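Methyltransferase FkbM (Methylobacillus flagellatus KT, PDB 2PY6) probably transfers methyl groups as an FkbM-type methyltransferase, though its substrate is not established. Local coordinates at residues Cys76-His88 with Tyr93-Leu107. Numbering follows the deposited sequence.
Sequences CEVIAAVDDFRYH and YYGLPIISTDRFTEL
Ala81 and Val82 of strand 77-82 pair with Ile98 and Ile99 of strand 96-99 as parallel neighbours in a mixed six-stranded sheet. Strand 96-99 and helix 101-109 form a beta-alpha unit, the helix turning back against this sheet. Three backbone hydrogen bonds join the strands: Ala81 N to Pro97 O (3.0 Å), Ile99 N to Ala81 O, and Asp83 N to Ile99 O.

The apolar contacts lie on both faces. On one, Val82 CG2 touches Phe104 CB of the helix (3.5 Å) and Ile99 CG1. With CG1 of Ile99 between its backbone N and carbonyl carbon (chi1 65°), the branch runs toward the first strand and CD1 rests against Ala80 CB. On the other face, Ala81 CB meets Tyr93 CD2, and Ile98 CD1 packs on one face of the Arg86 guanidinium, over its centre, 3.7 Å from CZ. Glu91 forms a salt bridge with that guanidinium.

The side-chain hydrogen bonds between the segments gather at the helix start, which also faces the second subunit. Asp84 accepts from Thr101 with both carboxylate oxygens, each on its syn side and out of plane: OD1 from Thr101 N at 2.7 Å, OD2 from Thr101 OG1 at 2.6 Å. Asp84 OD1 also bonds Tyr87 OH of the second subunit, reciprocally. An alanine here would be likely to leave all three groups without this acceptor. Ser100 is the N-cap: its OG accepts from Arg103 N (3.0 Å) and bonds Asp102 of the second subunit, again reciprocally. Ser100 CB lies over the face of the Tyr87 ring of its own chain, a CH-pi contact, 3.4 Å from the centroid and 7° off the normal.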
loop_
_atom_site.group_PDB
_atom_site.type_symbol
_atom_site.label_atom_id
_atom_site.label_comp_id
_atom_site.label_asym_id
_atom_site.label_seq_id
_atom_site.Cartn_x
_atom_site.Cartn_y
_atom_site.Cartn_z
ATOM N N CYS A 76 -23.467 12.244 -27.242
ATOM C CA CYS A 76 -24.233 12.462 -26.030
ATOM C C CYS A 76 -23.491 13.503 -25.208
ATOM O O CYS A 76 -22.316 13.763 -25.435
ATOM C CB CYS A 76 -24.402 11.170 -25.218
ATOM S SG CYS A 76 -22.861 10.375 -24.820
ATOM N N GLU A 77 -24.192 14.091 -24.253
ATOM C CA GLU A 77 -23.629 15.086 -23.397
ATOM C C GLU A 77 -23.161 14.405 -22.111
ATOM O O GLU A 77 -23.967 14.072 -21.251
ATOM C CB GLU A 77 -24.683 16.145 -23.102
ATOM C CG GLU A 77 -24.162 17.352 -22.313
ATOM C CD GLU A 77 -25.300 18.212 -21.764
ATOM O OE1 GLU A 77 -26.481 17.876 -22.039
ATOM O OE2 GLU A 77 -25.014 19.219 -21.060
ATOM N N VAL A 78 -21.853 14.200 -21.991
ATOM C CA VAL A 78 -21.259 13.585 -20.802
ATOM C C VAL A 78 -21.154 14.679 -19.712
ATOM O O VAL A 78 -20.452 15.683 -19.888
ATOM C CB VAL A 78 -19.893 12.975 -21.090
ATOM C CG1 VAL A 78 -19.437 12.121 -19.888
ATOM C CG2 VAL A 78 -19.943 12.103 -22.361
ATOM N N ILE A 79 -21.858 14.472 -18.598
ATOM C CA ILE A 79 -21.931 15.471 -17.529
ATOM C C ILE A 79 -21.042 15.274 -16.296
ATOM O O ILE A 79 -20.763 16.241 -15.587
ATOM C CB ILE A 79 -23.394 15.670 -17.063
ATOM C CG1 ILE A 79 -23.934 14.454 -16.345
ATOM C CG2 ILE A 79 -24.305 16.005 -18.275
ATOM C CD1 ILE A 79 -25.232 14.711 -15.666
ATOM N N ALA A 80 -20.578 14.059 -16.026
ATOM C CA ALA A 80 -19.797 13.833 -14.803
ATOM C C ALA A 80 -19.247 12.458 -14.785
ATOM O O ALA A 80 -19.654 11.621 -15.595
ATOM C CB ALA A 80 -20.706 14.022 -13.566
ATOM N N ALA A 81 -18.327 12.235 -13.848
ATOM C CA ALA A 81 -17.768 10.920 -13.572
ATOM C C ALA A 81 -17.901 10.728 -12.078
ATOM O O ALA A 81 -17.696 11.670 -11.310
ATOM C CB ALA A 81 -16.314 10.797 -14.016
ATOM N N VAL A 82 -18.254 9.504 -11.693
ATOM C CA VAL A 82 -18.451 9.136 -10.325
ATOM C C VAL A 82 -17.235 8.445 -9.784
ATOM O O VAL A 82 -16.729 7.483 -10.363
ATOM C CB VAL A 82 -19.686 8.203 -10.156
ATOM C CG1 VAL A 82 -19.806 7.736 -8.751
ATOM C CG2 VAL A 82 -20.934 8.936 -10.560
ATOM N N ASP A 83 -16.764 8.951 -8.659
ATOM C CA ASP A 83 -15.650 8.328 -7.935
ATOM C C ASP A 83 -15.676 8.850 -6.478
ATOM O O ASP A 83 -15.298 9.999 -6.189
ATOM C CB ASP A 83 -14.291 8.586 -8.609
ATOM C CG ASP A 83 -13.152 7.706 -8.029
ATOM O OD1 ASP A 83 -13.197 7.295 -6.833
ATOM O OD2 ASP A 83 -12.195 7.419 -8.793
ATOM N N ASP A 84 -16.148 7.986 -5.585
ATOM C CA ASP A 84 -16.269 8.286 -4.145
ATOM C C ASP A 84 -14.931 8.530 -3.433
ATOM O O ASP A 84 -14.918 9.094 -2.347
ATOM C CB ASP A 84 -17.011 7.152 -3.406
ATOM C CG ASP A 84 -18.484 7.063 -3.780
ATOM O OD1 ASP A 84 -19.139 8.119 -3.852
ATOM O OD2 ASP A 84 -18.996 5.935 -3.971
ATOM N N PHE A 85 -13.832 8.100 -4.047
ATOM C CA PHE A 85 -12.501 8.253 -3.492
ATOM C C PHE A 85 -11.807 9.498 -4.007
ATOM O O PHE A 85 -10.707 9.776 -3.587
ATOM C CB PHE A 85 -11.678 7.020 -3.848
ATOM C CG PHE A 85 -12.377 5.722 -3.502
ATOM C CD1 PHE A 85 -12.352 5.266 -2.216
ATOM C CD2 PHE A 85 -13.060 4.985 -4.456
ATOM C CE1 PHE A 85 -12.963 4.110 -1.840
ATOM C CE2 PHE A 85 -13.702 3.813 -4.101
ATOM C CZ PHE A 85 -13.644 3.371 -2.778
ATOM N N ARG A 86 -12.450 10.234 -4.918
ATOM C CA ARG A 86 -11.849 11.437 -5.522
ATOM C C ARG A 86 -12.741 12.691 -5.626
ATOM O O ARG A 86 -12.261 13.743 -6.064
ATOM C CB ARG A 86 -11.408 11.102 -6.963
ATOM C CG ARG A 86 -10.290 10.114 -7.067
ATOM C CD ARG A 86 -9.950 9.836 -8.534
ATOM N NE ARG A 86 -9.373 10.990 -9.193
ATOM C CZ ARG A 86 -9.095 11.068 -10.488
ATOM N NH1 ARG A 86 -9.356 10.076 -11.311
ATOM N NH2 ARG A 86 -8.574 12.175 -10.958
ATOM N N TYR A 87 -14.002 12.613 -5.217
ATOM C CA TYR A 87 -14.926 13.725 -5.503
ATOM C C TYR A 87 -14.713 15.037 -4.783
ATOM O O TYR A 87 -15.403 15.996 -5.103
ATOM C CB TYR A 87 -16.382 13.287 -5.397
ATOM C CG TYR A 87 -16.980 13.167 -4.031
ATOM C CD1 TYR A 87 -16.795 12.029 -3.270
ATOM C CD2 TYR A 87 -17.837 14.148 -3.547
ATOM C CE1 TYR A 87 -17.382 11.891 -2.054
ATOM C CE2 TYR A 87 -18.434 14.014 -2.330
ATOM C CZ TYR A 87 -18.205 12.869 -1.586
ATOM O OH TYR A 87 -18.794 12.711 -0.368
ATOM N N HIS A 88 -13.779 15.078 -3.825
ATOM C CA HIS A 88 -13.410 16.301 -3.124
ATOM C C HIS A 88 -12.071 16.876 -3.581
ATOM O O HIS A 88 -11.676 17.949 -3.130
ATOM C CB HIS A 88 -13.343 16.060 -1.596
ATOM C CG HIS A 88 -14.675 15.812 -0.973
ATOM N ND1 HIS A 88 -15.015 14.613 -0.386
ATOM C CD2 HIS A 88 -15.762 16.614 -0.872
ATOM C CE1 HIS A 88 -16.254 14.694 0.061
ATOM N NE2 HIS A 88 -16.729 15.896 -0.222
ATOM N N TYR A 93 -12.184 14.792 -14.621
ATOM C CA TYR A 93 -11.905 13.558 -15.335
ATOM C C TYR A 93 -12.244 13.830 -16.808
ATOM O O TYR A 93 -13.408 13.830 -17.186
ATOM C CB TYR A 93 -12.721 12.414 -14.756
ATOM C CG TYR A 93 -12.428 11.073 -15.403
ATOM C CD1 TYR A 93 -11.241 10.407 -15.155
ATOM C CD2 TYR A 93 -13.341 10.476 -16.266
ATOM C CE1 TYR A 93 -10.969 9.170 -15.743
ATOM C CE2 TYR A 93 -13.073 9.236 -16.859
ATOM C CZ TYR A 93 -11.892 8.586 -16.587
ATOM O OH TYR A 93 -11.616 7.356 -17.190
ATOM N N TYR A 94 -11.214 14.084 -17.619
ATOM C CA TYR A 94 -11.374 14.490 -19.036
ATOM C C TYR A 94 -12.314 15.697 -19.111
ATOM O O TYR A 94 -13.275 15.704 -19.882
ATOM C CB TYR A 94 -11.816 13.321 -19.942
ATOM C CG TYR A 94 -10.742 12.262 -20.021
ATOM C CD1 TYR A 94 -9.613 12.443 -20.836
ATOM C CD2 TYR A 94 -10.810 11.115 -19.245
ATOM C CE1 TYR A 94 -8.593 11.481 -20.881
ATOM C CE2 TYR A 94 -9.805 10.144 -19.293
ATOM C CZ TYR A 94 -8.702 10.333 -20.099
ATOM O OH TYR A 94 -7.709 9.387 -20.113
ATOM N N GLY A 95 -12.044 16.692 -18.261
ATOM C CA GLY A 95 -12.852 17.900 -18.185
ATOM C C GLY A 95 -14.145 17.762 -17.413
ATOM O O GLY A 95 -14.854 18.742 -17.224
ATOM N N LEU A 96 -14.469 16.557 -16.951
ATOM C CA LEU A 96 -15.721 16.341 -16.242
ATOM C C LEU A 96 -15.596 16.497 -14.713
ATOM O O LEU A 96 -14.612 16.080 -14.121
ATOM C CB LEU A 96 -16.242 14.924 -16.512
ATOM C CG LEU A 96 -16.433 14.390 -17.936
ATOM C CD1 LEU A 96 -16.635 12.856 -17.885
ATOM C CD2 LEU A 96 -17.553 15.091 -18.648
ATOM N N PRO A 97 -16.634 17.038 -14.061
ATOM C CA PRO A 97 -16.570 17.035 -12.606
ATOM C C PRO A 97 -16.602 15.599 -12.059
ATOM O O PRO A 97 -17.173 14.711 -12.701
ATOM C CB PRO A 97 -17.811 17.834 -12.188
ATOM C CG PRO A 97 -18.697 17.865 -13.373
ATOM C CD PRO A 97 -17.837 17.709 -14.579
ATOM N N ILE A 98 -15.931 15.372 -10.928
ATOM C CA ILE A 98 -15.933 14.070 -10.266
ATOM C C ILE A 98 -16.906 14.200 -9.099
ATOM O O ILE A 98 -16.751 15.064 -8.253
ATOM C CB ILE A 98 -14.518 13.615 -9.824
ATOM C CG1 ILE A 98 -13.599 13.536 -11.056
ATOM C CG2 ILE A 98 -14.557 12.224 -9.108
ATOM C CD1 ILE A 98 -12.234 13.057 -10.762
ATOM N N ILE A 99 -17.925 13.342 -9.087
ATOM C CA ILE A 99 -18.993 13.357 -8.087
ATOM C C ILE A 99 -19.067 12.046 -7.300
ATOM O O ILE A 99 -18.437 11.060 -7.657
ATOM C CB ILE A 99 -20.360 13.656 -8.737
ATOM C CG1 ILE A 99 -20.788 12.545 -9.701
ATOM C CG2 ILE A 99 -20.334 15.065 -9.427
ATOM C CD1 ILE A 99 -22.197 12.712 -10.266
ATOM N N SER A 100 -19.787 12.077 -6.187
ATOM C CA SER A 100 -19.984 10.901 -5.354
ATOM C C SER A 100 -21.108 10.046 -5.936
ATOM O O SER A 100 -21.910 10.515 -6.741
ATOM C CB SER A 100 -20.367 11.324 -3.918
ATOM O OG SER A 100 -21.695 11.851 -3.877
ATOM N N THR A 101 -21.186 8.794 -5.528
ATOM C CA THR A 101 -22.259 7.944 -5.980
ATOM C C THR A 101 -23.603 8.478 -5.501
ATOM O O THR A 101 -24.595 8.361 -6.233
ATOM C CB THR A 101 -22.109 6.499 -5.480
ATOM O OG1 THR A 101 -20.801 6.013 -5.796
ATOM C CG2 THR A 101 -23.173 5.591 -6.113
ATOM N N ASP A 102 -23.651 9.022 -4.269
ATOM C CA ASP A 102 -24.878 9.644 -3.756
ATOM C C ASP A 102 -25.334 10.829 -4.622
ATOM O O ASP A 102 -26.519 11.007 -4.827
ATOM C CB ASP A 102 -24.744 10.094 -2.286
ATOM C CG ASP A 102 -24.856 8.941 -1.285
ATOM O OD1 ASP A 102 -25.311 7.814 -1.648
ATOM O OD2 ASP A 102 -24.496 9.169 -0.107
ATOM N N ARG A 103 -24.397 11.625 -5.133
ATOM C CA ARG A 103 -24.746 12.742 -6.006
ATOM C C ARG A 103 -25.337 12.255 -7.352
ATOM O O ARG A 103 -26.286 12.844 -7.890
ATOM C CB ARG A 103 -23.512 13.623 -6.215
ATOM C CG ARG A 103 -23.693 14.852 -7.125
ATOM C CD ARG A 103 -24.849 15.747 -6.727
ATOM N NE ARG A 103 -24.897 16.962 -7.566
ATOM C CZ ARG A 103 -26.001 17.636 -7.924
ATOM N NH1 ARG A 103 -27.226 17.216 -7.581
ATOM N NH2 ARG A 103 -25.882 18.727 -8.684
ATOM N N PHE A 104 -24.788 11.156 -7.855
ATOM C CA PHE A 104 -25.238 10.529 -9.072
ATOM C C PHE A 104 -26.666 10.004 -8.954
ATOM O O PHE A 104 -27.491 10.272 -9.818
ATOM C CB PHE A 104 -24.253 9.409 -9.451
ATOM C CG PHE A 104 -24.833 8.324 -10.334
ATOM C CD1 PHE A 104 -25.349 8.619 -11.588
ATOM C CD2 PHE A 104 -24.771 6.997 -9.940
ATOM C CE1 PHE A 104 -25.843 7.624 -12.398
ATOM C CE2 PHE A 104 -25.266 6.003 -10.742
ATOM C CZ PHE A 104 -25.805 6.316 -11.979
ATOM N N THR A 105 -26.961 9.242 -7.908
ATOM C CA THR A 105 -28.341 8.714 -7.712
ATOM C C THR A 105 -29.333 9.876 -7.594
ATOM O O THR A 105 -30.438 9.790 -8.122
ATOM C CB THR A 105 -28.457 7.701 -6.531
ATOM O OG1 THR A 105 -28.103 8.322 -5.300
ATOM C CG2 THR A 105 -27.539 6.528 -6.738
ATOM N N GLU A 106 -28.915 10.982 -6.967
ATOM C CA GLU A 106 -29.757 12.183 -6.857
ATOM C C GLU A 106 -30.010 12.773 -8.255
ATOM O O GLU A 106 -31.146 12.959 -8.632
ATOM C CB GLU A 106 -29.139 13.230 -5.905
ATOM N N LEU A 107 -28.967 13.018 -9.043
ATOM C CA LEU A 107 -29.160 13.513 -10.421
ATOM C C LEU A 107 -30.044 12.586 -11.281
ATOM O O LEU A 107 -30.856 13.034 -12.100
ATOM C CB LEU A 107 -27.807 13.671 -11.122
ATOM C CG LEU A 107 -26.883 14.775 -10.585
ATOM C CD1 LEU A 107 -25.481 14.577 -11.182
ATOM C CD2 LEU A 107 -27.457 16.143 -10.891
#